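Local coordinates for protein beta-glucanase (Podospora anserina, PDB 4LE4) that probably hydrolyses beta-glucosidic bonds in glucans, as a fungal beta-glucanase of glycoside hydrolase family 131, at residues A16-W21 against Y30-H35; A42-S47 against Q60-T65; T112-I117 against G130-A135. All blocks are in the same frame, centred on the assembly; numbering follows the deposited sequence.

Interaction 1: residues A16-W21 against Y30-H35; sequences ADLNKW and YQYYIH
Trp-21 is laid flat on the backbone of Gln-31. The CA of Gln-31 stands over one face of the indole, 3.5 Å from the centroid of the five-membered ring and close to its normal, a clear CH-pi contact. The same face also takes Tyr-32 N, offset toward the rim and 3.5 Å from Trp-21 CE3, and Tyr-30 O. Trp-21 CG is anti to its backbone N (chi1 -174°), which sets the root of the indole against Tyr-30 O. Farther out on the six-membered ring, Trp-21 CZ2 meets Gln-31 CB at 3.4 Å. The two side chains cross obliquely, ring and amide planes 43° apart. The side chain of Gln-31 continues extended beyond CG, and its NE2 bonds to Gln-85 OE1, the acceptor that also receives Trp-21 NE1. At the far end of the indole Trp-21 CH2 approaches Tyr-33 CD1 at 3.8 Å; the two ring planes differ by 20° but are slid so far apart that they barely overlap. Leu-18 meets alternate residues of the strand: CD2 touches Tyr-30 CB at 3.9 Å and CB lies 4.1 Å from Tyr-32 CG. A water 2.6 Å from Trp-21 O and 3.0 Å from Tyr-32 O can donate to either; acceptors in its reach outnumber its protons, and the two bonds need not both be made at once. Tyr-30 and Tyr-32 rest in turn on Leu-82 of strand 78-84, with which strand 30-34 pairs. The whole is a 3-10 turn and its following tryptophan folded over an edge strand, in a concanavalin-type beta-sandwich.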
loop_
_atom_site.group_PDB
_atom_site.type_symbol
_atom_site.label_atom_id
_atom_site.label_comp_id
_atom_site.label_asym_id
_atom_site.label_seq_id
_atom_site.Cartn_x
_atom_site.Cartn_y
_atom_site.Cartn_z
ATOM N N ALA A 16 14.727 -1.283 -11.304
ATOM C CA ALA A 16 14.984 -2.074 -12.511
ATOM C C ALA A 16 14.957 -3.552 -12.159
ATOM O O ALA A 16 14.683 -4.383 -13.005
ATOM C CB ALA A 16 16.366 -1.724 -13.116
ATOM N N ASP A 17 15.232 -3.878 -10.902
ATOM C CA ASP A 17 15.233 -5.271 -10.507
ATOM C C ASP A 17 13.839 -5.897 -10.595
ATOM O O ASP A 17 13.713 -7.112 -10.591
ATOM C CB ASP A 17 15.818 -5.426 -9.101
ATOM C CG ASP A 17 17.305 -5.022 -9.040
ATOM O OD1 ASP A 17 17.966 -5.112 -10.094
ATOM O OD2 ASP A 17 17.821 -4.624 -7.962
ATOM N N LEU A 18 12.800 -5.056 -10.686
ATOM C CA LEU A 18 11.451 -5.557 -10.791
ATOM C C LEU A 18 11.272 -6.230 -12.120
ATOM O O LEU A 18 10.425 -7.115 -12.248
ATOM C CB LEU A 18 10.419 -4.425 -10.660
ATOM C CG LEU A 18 10.263 -3.865 -9.242
ATOM C CD1 LEU A 18 9.351 -2.627 -9.304
ATOM C CD2 LEU A 18 9.690 -4.913 -8.309
ATOM N N ASN A 19 12.058 -5.810 -13.113
ATOM C CA ASN A 19 11.972 -6.394 -14.445
ATOM C C ASN A 19 12.466 -7.836 -14.479
ATOM O O ASN A 19 12.271 -8.534 -15.477
ATOM C CB ASN A 19 12.788 -5.584 -15.447
ATOM C CG ASN A 19 12.137 -4.262 -15.814
ATOM O OD1 ASN A 19 12.837 -3.266 -16.068
ATOM N ND2 ASN A 19 10.810 -4.244 -15.870
ATOM N N LYS A 20 13.117 -8.293 -13.413
ATOM C CA LYS A 20 13.593 -9.674 -13.421
ATOM C C LYS A 20 12.438 -10.669 -13.301
ATOM O O LYS A 20 12.568 -11.843 -13.647
ATOM C CB LYS A 20 14.575 -9.911 -12.280
ATOM C CG LYS A 20 15.859 -9.112 -12.387
ATOM C CD LYS A 20 16.677 -9.301 -11.109
ATOM C CE LYS A 20 17.990 -8.534 -11.161
ATOM N NZ LYS A 20 18.829 -8.863 -9.969
ATOM N N TRP A 21 11.297 -10.190 -12.827
ATOM C CA TRP A 21 10.135 -11.053 -12.654
ATOM C C TRP A 21 9.342 -11.200 -13.940
ATOM O O TRP A 21 9.210 -10.244 -14.699
ATOM C CB TRP A 21 9.219 -10.469 -11.585
ATOM C CG TRP A 21 8.068 -11.357 -11.241
ATOM C CD1 TRP A 21 8.008 -12.249 -10.214
ATOM C CD2 TRP A 21 6.800 -11.425 -11.908
ATOM N NE1 TRP A 21 6.789 -12.865 -10.198
ATOM C CE2 TRP A 21 6.025 -12.383 -11.223
ATOM C CE3 TRP A 21 6.245 -10.769 -13.016
ATOM C CZ2 TRP A 21 4.715 -12.706 -11.605
ATOM C CZ3 TRP A 21 4.946 -11.091 -13.397
ATOM C CH2 TRP A 21 4.197 -12.053 -12.691
ATOM N N TYR A 30 8.470 -9.450 -5.626
ATOM C CA TYR A 30 7.267 -8.835 -6.186
ATOM C C TYR A 30 6.911 -9.210 -7.601
ATOM O O TYR A 30 7.773 -9.242 -8.478
ATOM C CB TYR A 30 7.409 -7.305 -6.196
ATOM C CG TYR A 30 7.233 -6.581 -4.870
ATOM C CD1 TYR A 30 5.972 -6.465 -4.272
ATOM C CD2 TYR A 30 8.317 -5.965 -4.248
ATOM C CE1 TYR A 30 5.805 -5.735 -3.090
ATOM C CE2 TYR A 30 8.170 -5.241 -3.059
ATOM C CZ TYR A 30 6.903 -5.127 -2.491
ATOM O OH TYR A 30 6.738 -4.378 -1.360
ATOM N N GLN A 31 5.623 -9.441 -7.843
ATOM C CA GLN A 31 5.166 -9.685 -9.190
ATOM C C GLN A 31 4.965 -8.266 -9.770
ATOM O O GLN A 31 4.310 -7.395 -9.147
ATOM C CB GLN A 31 3.823 -10.419 -9.202
ATOM C CG GLN A 31 3.764 -11.627 -8.301
ATOM C CD GLN A 31 2.525 -12.462 -8.571
ATOM O OE1 GLN A 31 1.463 -11.925 -8.896
ATOM N NE2 GLN A 31 2.653 -13.790 -8.422
ATOM N N TYR A 32 5.495 -8.038 -10.959
ATOM C CA TYR A 32 5.371 -6.740 -11.594
ATOM C C TYR A 32 4.712 -6.889 -12.964
ATOM O O TYR A 32 5.347 -7.316 -13.937
ATOM C CB TYR A 32 6.764 -6.104 -11.698
ATOM C CG TYR A 32 6.721 -4.728 -12.323
ATOM C CD1 TYR A 32 5.982 -3.709 -11.737
ATOM C CD2 TYR A 32 7.362 -4.478 -13.528
ATOM C CE1 TYR A 32 5.867 -2.444 -12.354
ATOM C CE2 TYR A 32 7.261 -3.214 -14.149
ATOM C CZ TYR A 32 6.511 -2.220 -13.555
ATOM O OH TYR A 32 6.372 -0.994 -14.167
ATOM N N TYR A 33 3.402 -6.610 -13.026
ATOM C CA TYR A 33 2.692 -6.696 -14.294
ATOM C C TYR A 33 1.517 -5.734 -14.410
ATOM O O TYR A 33 1.109 -5.432 -15.526
ATOM C CB TYR A 33 2.236 -8.130 -14.599
ATOM C CG TYR A 33 1.188 -8.681 -13.650
ATOM C CD1 TYR A 33 1.562 -9.330 -12.477
ATOM C CD2 TYR A 33 -0.168 -8.594 -13.952
ATOM C CE1 TYR A 33 0.630 -9.894 -11.629
ATOM C CE2 TYR A 33 -1.124 -9.147 -13.111
ATOM C CZ TYR A 33 -0.720 -9.800 -11.946
ATOM O OH TYR A 33 -1.655 -10.323 -11.075
ATOM N N ILE A 34 1.007 -5.226 -13.280
ATOM C CA ILE A 34 -0.118 -4.276 -13.304
ATOM C C ILE A 34 0.466 -2.867 -13.394
ATOM O O ILE A 34 0.725 -2.198 -12.389
ATOM C CB ILE A 34 -1.002 -4.435 -12.049
ATOM C CG1 ILE A 34 -1.487 -5.897 -11.999
ATOM C CG2 ILE A 34 -2.210 -3.446 -12.075
ATOM C CD1 ILE A 34 -2.355 -6.241 -10.791
ATOM N N HIS A 35 0.697 -2.449 -14.630
ATOM C CA HIS A 35 1.279 -1.142 -14.905
ATOM C C HIS A 35 0.948 -0.801 -16.351
ATOM O O HIS A 35 0.488 -1.661 -17.110
ATOM C CB HIS A 35 2.815 -1.183 -14.712
ATOM C CG HIS A 35 3.512 -2.233 -15.532
ATOM N ND1 HIS A 35 3.713 -2.110 -16.893
ATOM C CD2 HIS A 35 4.052 -3.427 -15.181
ATOM C CE1 HIS A 35 4.348 -3.178 -17.344
ATOM N NE2 HIS A 35 4.565 -3.994 -16.324
HETATM O O HOH W 1 8.226 -7.787 -14.775
#

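Interaction 2: residues A42-S47 against Q60-T65; sequences AYVNLS and QGAKIT
Asn-45 O receives the shortest bond of the contact, from Lys-63 N at 2.7 Å, nearly straight (168° at the hydrogen). The same oxygen also draws a CA-H...O contact from Ala-62 CA at 3.3 Å. The return bond, Asn-45 N to Lys-63 O at 3.0 Å, closes the hydrogen-bonded pair of two antiparallel strands, 44-47 and 61-65, whose directions differ by 156°. A second such pair joins Ser-47 and Gly-61; there Gly-61 N bonds Ser-47 O at 2.8 Å, from 42° above the carbonyl plane. At the other end Thr-65 N bonds Tyr-43 O at 2.8 Å, and the edge of the Tyr-43 ring comes near Thr-65 O, with CD1 3.6 Å away.

Side chains alternate. Val-44, Leu-46, Ala-62 and Ile-64 share one face; Leu-46 CD2 meets Ala-62 CB at 3.6 Å. Val-44 and Ile-64 also touch Thr-80 of the other sheet. Leu-46 is crossed at about a right angle by Gln-60, whose NE2 lies 3.2 Å from Ser-47 CA. Asn-45, Ser-47 and Lys-63 occupy the opposite face, while Thr-65 OG1 bonds Asp-223 of strand 222-233, the other partner of strand 61-66. Register thus rests on peptide hydrogen bonds, which do not depend on side-chain identity, while the apolar side chains of the two strands gather on a single face.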
loop_
_atom_site.group_PDB
_atom_site.type_symbol
_atom_site.label_atom_id
_atom_site.label_comp_id
_atom_site.label_asym_id
_atom_site.label_seq_id
_atom_site.Cartn_x
_atom_site.Cartn_y
_atom_site.Cartn_z
ATOM N N ALA A 42 9.200 4.830 -15.127
ATOM C CA ALA A 42 8.138 5.826 -15.221
ATOM C C ALA A 42 7.175 5.681 -14.030
ATOM O O ALA A 42 6.491 6.641 -13.659
ATOM C CB ALA A 42 7.333 5.627 -16.500
ATOM N N TYR A 43 7.130 4.475 -13.452
ATOM C CA TYR A 43 6.180 4.169 -12.377
ATOM C C TYR A 43 6.710 3.850 -10.977
ATOM O O TYR A 43 6.027 4.094 -9.983
ATOM C CB TYR A 43 5.311 2.982 -12.827
ATOM C CG TYR A 43 4.744 3.107 -14.193
ATOM C CD1 TYR A 43 3.958 4.190 -14.543
ATOM C CD2 TYR A 43 4.943 2.082 -15.141
ATOM C CE1 TYR A 43 3.376 4.255 -15.801
ATOM C CE2 TYR A 43 4.370 2.150 -16.391
ATOM C CZ TYR A 43 3.587 3.235 -16.709
ATOM O OH TYR A 43 3.008 3.285 -17.949
ATOM N N VAL A 44 7.918 3.311 -10.890
ATOM C CA VAL A 44 8.444 2.943 -9.599
ATOM C C VAL A 44 9.922 3.356 -9.538
ATOM O O VAL A 44 10.674 3.032 -10.435
ATOM C CB VAL A 44 8.359 1.416 -9.399
ATOM C CG1 VAL A 44 8.741 1.072 -7.944
ATOM C CG2 VAL A 44 6.935 0.912 -9.699
ATOM N N ASN A 45 10.301 4.072 -8.495
ATOM C CA ASN A 45 11.697 4.484 -8.325
ATOM C C ASN A 45 12.039 4.359 -6.863
ATOM O O ASN A 45 11.239 4.735 -6.009
ATOM C CB ASN A 45 11.906 5.927 -8.798
ATOM C CG ASN A 45 11.762 6.072 -10.296
ATOM O OD1 ASN A 45 10.689 6.422 -10.809
ATOM N ND2 ASN A 45 12.831 5.782 -11.012
ATOM N N LEU A 46 13.234 3.839 -6.564
ATOM C CA LEU A 46 13.649 3.649 -5.185
ATOM C C LEU A 46 14.696 4.682 -4.787
ATOM O O LEU A 46 15.530 5.086 -5.613
ATOM C CB LEU A 46 14.284 2.265 -4.996
ATOM C CG LEU A 46 13.537 1.042 -5.521
ATOM C CD1 LEU A 46 14.367 -0.236 -5.312
ATOM C CD2 LEU A 46 12.190 0.937 -4.774
ATOM N N SER A 47 14.651 5.084 -3.524
ATOM C CA SER A 47 15.607 6.028 -2.967
ATOM C C SER A 47 15.479 6.092 -1.459
ATOM O O SER A 47 14.394 5.873 -0.895
ATOM C CB SER A 47 15.394 7.432 -3.555
ATOM O OG SER A 47 16.220 8.382 -2.903
ATOM N N GLN A 60 15.651 1.724 1.363
ATOM C CA GLN A 60 15.135 2.668 0.401
ATOM C C GLN A 60 13.596 2.593 0.417
ATOM O O GLN A 60 13.049 1.572 0.767
ATOM C CB GLN A 60 15.599 2.295 -0.991
ATOM C CG GLN A 60 17.083 2.448 -1.268
ATOM C CD GLN A 60 17.378 2.341 -2.730
ATOM O OE1 GLN A 60 17.489 1.231 -3.293
ATOM N NE2 GLN A 60 17.500 3.494 -3.378
ATOM N N GLY A 61 12.942 3.676 0.028
ATOM C CA GLY A 61 11.490 3.681 -0.079
ATOM C C GLY A 61 11.220 3.695 -1.575
ATOM O O GLY A 61 12.129 3.851 -2.394
ATOM N N ALA A 62 9.959 3.547 -1.963
ATOM C CA ALA A 62 9.621 3.550 -3.363
ATOM C C ALA A 62 8.656 4.675 -3.701
ATOM O O ALA A 62 7.666 4.885 -2.999
ATOM C CB ALA A 62 8.991 2.201 -3.744
ATOM N N LYS A 63 8.963 5.426 -4.754
ATOM C CA LYS A 63 8.013 6.431 -5.203
ATOM C C LYS A 63 7.228 5.687 -6.283
ATOM O O LYS A 63 7.815 5.177 -7.241
ATOM C CB LYS A 63 8.722 7.634 -5.838
ATOM C CG LYS A 63 7.715 8.649 -6.403
ATOM C CD LYS A 63 8.441 9.953 -6.789
ATOM C CE LYS A 63 9.440 9.734 -7.856
ATOM N NZ LYS A 63 10.018 11.084 -8.235
ATOM N N ILE A 64 5.913 5.580 -6.090
ATOM C CA ILE A 64 5.030 4.932 -7.044
ATOM C C ILE A 64 4.275 6.065 -7.720
ATOM O O ILE A 64 3.693 6.929 -7.070
ATOM C CB ILE A 64 4.085 3.919 -6.326
ATOM C CG1 ILE A 64 4.932 2.705 -5.912
ATOM C CG2 ILE A 64 2.971 3.466 -7.272
ATOM C CD1 ILE A 64 4.182 1.596 -5.188
ATOM N N THR A 65 4.329 6.059 -9.036
ATOM C CA THR A 65 3.750 7.125 -9.845
ATOM C C THR A 65 2.652 6.738 -10.826
ATOM O O THR A 65 2.741 5.725 -11.506
ATOM C CB THR A 65 4.889 7.773 -10.675
ATOM O OG1 THR A 65 5.840 8.363 -9.773
ATOM C CG2 THR A 65 4.352 8.825 -11.634
#

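Interaction 3: residues T112-I117 against G130-A135; sequences TREHQI and GWLSGA
Glu-114 and Leu-132 cross at about a right angle, the extended glutamate chain passing a methyl: Leu-132 CD2 is 3.5 Å from Glu-114 CG. With CG anti to the backbone N (chi1 171°), it is the CG methylene of Glu-114 that meets this methyl. Farther along, OE2 is met from above the carboxylate plane by Gln-116 NE2 at 2.8 Å and also forms a salt bridge with Lys-128. An alanine in place of Glu-114 would probably leave Lys-128 without this mate, leave the Gln-116 amide without the acceptor that fixes its turn and open a gap beside the Leu-132 methyl. The contact lies just past the paired ends of the beta-hairpin made by strands 115-120 and 125-129, where the two chains leave regular pairing but stay side by side. There Gly-130 CA points its hydrogen at Arg-113 O, 3.4 Å away and nearly straight (168°); a side chain on this glycine would run into that oxygen. Trp-131 meets the other backbone with CE3, 3.6 Å from Thr-112 O at an oblique approach, while its NE1 bonds Gly-134 O at 3.0 Å, with that oxygen in the ring plane. Arg-214 makes a cation-pi contact with this indole and hydrogen-bonds both Thr-112 O and Trp-131 O.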
loop_
_atom_site.group_PDB
_atom_site.type_symbol
_atom_site.label_atom_id
_atom_site.label_comp_id
_atom_site.label_asym_id
_atom_site.label_seq_id
_atom_site.Cartn_x
_atom_site.Cartn_y
_atom_site.Cartn_z
ATOM N N THR A 112 -10.095 15.086 -6.110
ATOM C CA THR A 112 -11.365 14.998 -6.836
ATOM C C THR A 112 -11.653 13.608 -7.376
ATOM O O THR A 112 -12.725 13.370 -7.946
ATOM C CB THR A 112 -11.368 15.953 -8.040
ATOM O OG1 THR A 112 -10.143 15.765 -8.774
ATOM C CG2 THR A 112 -11.504 17.396 -7.577
ATOM N N ARG A 113 -10.702 12.688 -7.197
ATOM C CA ARG A 113 -10.858 11.327 -7.702
ATOM C C ARG A 113 -10.624 10.289 -6.639
ATOM O O ARG A 113 -9.756 10.451 -5.796
ATOM C CB ARG A 113 -9.885 11.072 -8.847
ATOM C CG ARG A 113 -10.267 11.889 -10.078
ATOM C CD ARG A 113 -9.166 11.881 -11.115
ATOM N NE ARG A 113 -9.036 10.600 -11.790
ATOM C CZ ARG A 113 -8.191 10.414 -12.792
ATOM N NH1 ARG A 113 -7.441 11.430 -13.195
ATOM N NH2 ARG A 113 -8.071 9.230 -13.377
ATOM N N GLU A 114 -11.380 9.201 -6.712
ATOM C CA GLU A 114 -11.221 8.149 -5.717
ATOM C C GLU A 114 -9.947 7.333 -5.965
ATOM O O GLU A 114 -9.640 6.975 -7.098
ATOM C CB GLU A 114 -12.443 7.229 -5.735
ATOM C CG GLU A 114 -12.289 5.963 -4.871
ATOM C CD GLU A 114 -13.577 5.105 -4.832
ATOM O OE1 GLU A 114 -14.661 5.576 -5.263
ATOM O OE2 GLU A 114 -13.506 3.962 -4.355
ATOM N N HIS A 115 -9.206 7.051 -4.891
ATOM C CA HIS A 115 -8.004 6.226 -4.987
ATOM C C HIS A 115 -8.241 5.068 -4.050
ATOM O O HIS A 115 -8.825 5.256 -2.985
ATOM C CB HIS A 115 -6.755 6.966 -4.493
ATOM C CG HIS A 115 -6.373 8.138 -5.347
ATOM N ND1 HIS A 115 -7.131 9.290 -5.414
ATOM C CD2 HIS A 115 -5.304 8.343 -6.147
ATOM C CE1 HIS A 115 -6.538 10.158 -6.220
ATOM N NE2 HIS A 115 -5.428 9.606 -6.678
ATOM N N GLN A 116 -7.817 3.892 -4.483
ATOM C CA GLN A 116 -7.902 2.654 -3.690
ATOM C C GLN A 116 -6.419 2.287 -3.535
ATOM O O GLN A 116 -5.710 2.156 -4.515
ATOM C CB GLN A 116 -8.706 1.611 -4.457
ATOM C CG GLN A 116 -10.213 2.017 -4.442
ATOM C CD GLN A 116 -11.048 1.327 -5.498
ATOM O OE1 GLN A 116 -10.619 0.349 -6.098
ATOM N NE2 GLN A 116 -12.261 1.834 -5.723
ATOM N N ILE A 117 -5.998 2.101 -2.291
ATOM C CA ILE A 117 -4.593 1.906 -1.947
ATOM C C ILE A 117 -4.322 0.678 -1.093
ATOM O O ILE A 117 -5.037 0.447 -0.122
ATOM C CB ILE A 117 -4.145 3.159 -1.154
ATOM C CG1 ILE A 117 -4.456 4.427 -1.996
ATOM C CG2 ILE A 117 -2.667 3.078 -0.808
ATOM C CD1 ILE A 117 -4.499 5.737 -1.208
ATOM N N GLY A 130 -9.538 10.740 -1.597
ATOM C CA GLY A 130 -10.230 11.473 -2.637
ATOM C C GLY A 130 -11.744 11.460 -2.519
ATOM O O GLY A 130 -12.312 10.924 -1.589
ATOM N N TRP A 131 -12.377 12.109 -3.485
ATOM C CA TRP A 131 -13.822 12.258 -3.555
ATOM C C TRP A 131 -14.435 10.942 -3.995
ATOM O O TRP A 131 -14.281 10.524 -5.122
ATOM C CB TRP A 131 -14.103 13.417 -4.526
ATOM C CG TRP A 131 -15.519 13.729 -4.793
ATOM C CD1 TRP A 131 -16.628 13.210 -4.171
ATOM C CD2 TRP A 131 -15.997 14.642 -5.778
ATOM N NE1 TRP A 131 -17.774 13.749 -4.725
ATOM C CE2 TRP A 131 -17.416 14.630 -5.710
ATOM C CE3 TRP A 131 -15.368 15.472 -6.716
ATOM C CZ2 TRP A 131 -18.214 15.426 -6.557
ATOM C CZ3 TRP A 131 -16.158 16.257 -7.549
ATOM C CH2 TRP A 131 -17.566 16.223 -7.461
ATOM N N LEU A 132 -15.110 10.285 -3.065
ATOM C CA LEU A 132 -15.717 8.983 -3.295
ATOM C C LEU A 132 -17.113 9.015 -3.915
ATOM O O LEU A 132 -17.345 8.406 -4.944
ATOM C CB LEU A 132 -15.800 8.209 -1.979
ATOM C CG LEU A 132 -14.553 8.083 -1.098
ATOM C CD1 LEU A 132 -14.824 7.080 0.060
ATOM C CD2 LEU A 132 -13.394 7.585 -1.942
ATOM N N SER A 133 -18.032 9.718 -3.263
ATOM C CA SER A 133 -19.413 9.818 -3.725
ATOM C C SER A 133 -20.079 11.054 -3.154
ATOM O O SER A 133 -19.509 11.758 -2.317
ATOM C CB SER A 133 -20.202 8.576 -3.285
ATOM O OG SER A 133 -20.045 8.379 -1.889
ATOM N N GLY A 134 -21.307 11.301 -3.603
ATOM C CA GLY A 134 -22.031 12.456 -3.123
ATOM C C GLY A 134 -21.438 13.745 -3.641
ATOM O O GLY A 134 -20.815 13.787 -4.698
ATOM N N ALA A 135 -21.639 14.808 -2.884
ATOM C CA ALA A 135 -21.129 16.105 -3.267
ATOM C C ALA A 135 -19.674 16.204 -2.842
ATOM O O ALA A 135 -19.234 15.511 -1.915
ATOM C CB ALA A 135 -21.933 17.192 -2.579
#

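From the N terminus the three contacts come in series, each closing before the next opens, with no nesting or crossing. Interaction 1 closes the loop that leads from strand 2-6 into strand 30-34. Interaction 2 follows at once, closing the connection between strands 44-47 and 61-66. These two touch: Leu-18 packs on Val-44, and Tyr-32 and His-35 on Tyr-43. Strand 30-34 belongs to one sheet and strand 44-47 to the other, so these contacts, made largely through the flanking turns, lie where the two layers meet. Interaction 3, its centre about 28 Å from that of interaction 1, closes the open end of the hairpin 115-120/125-129, in the sheet that also holds strand 30-34.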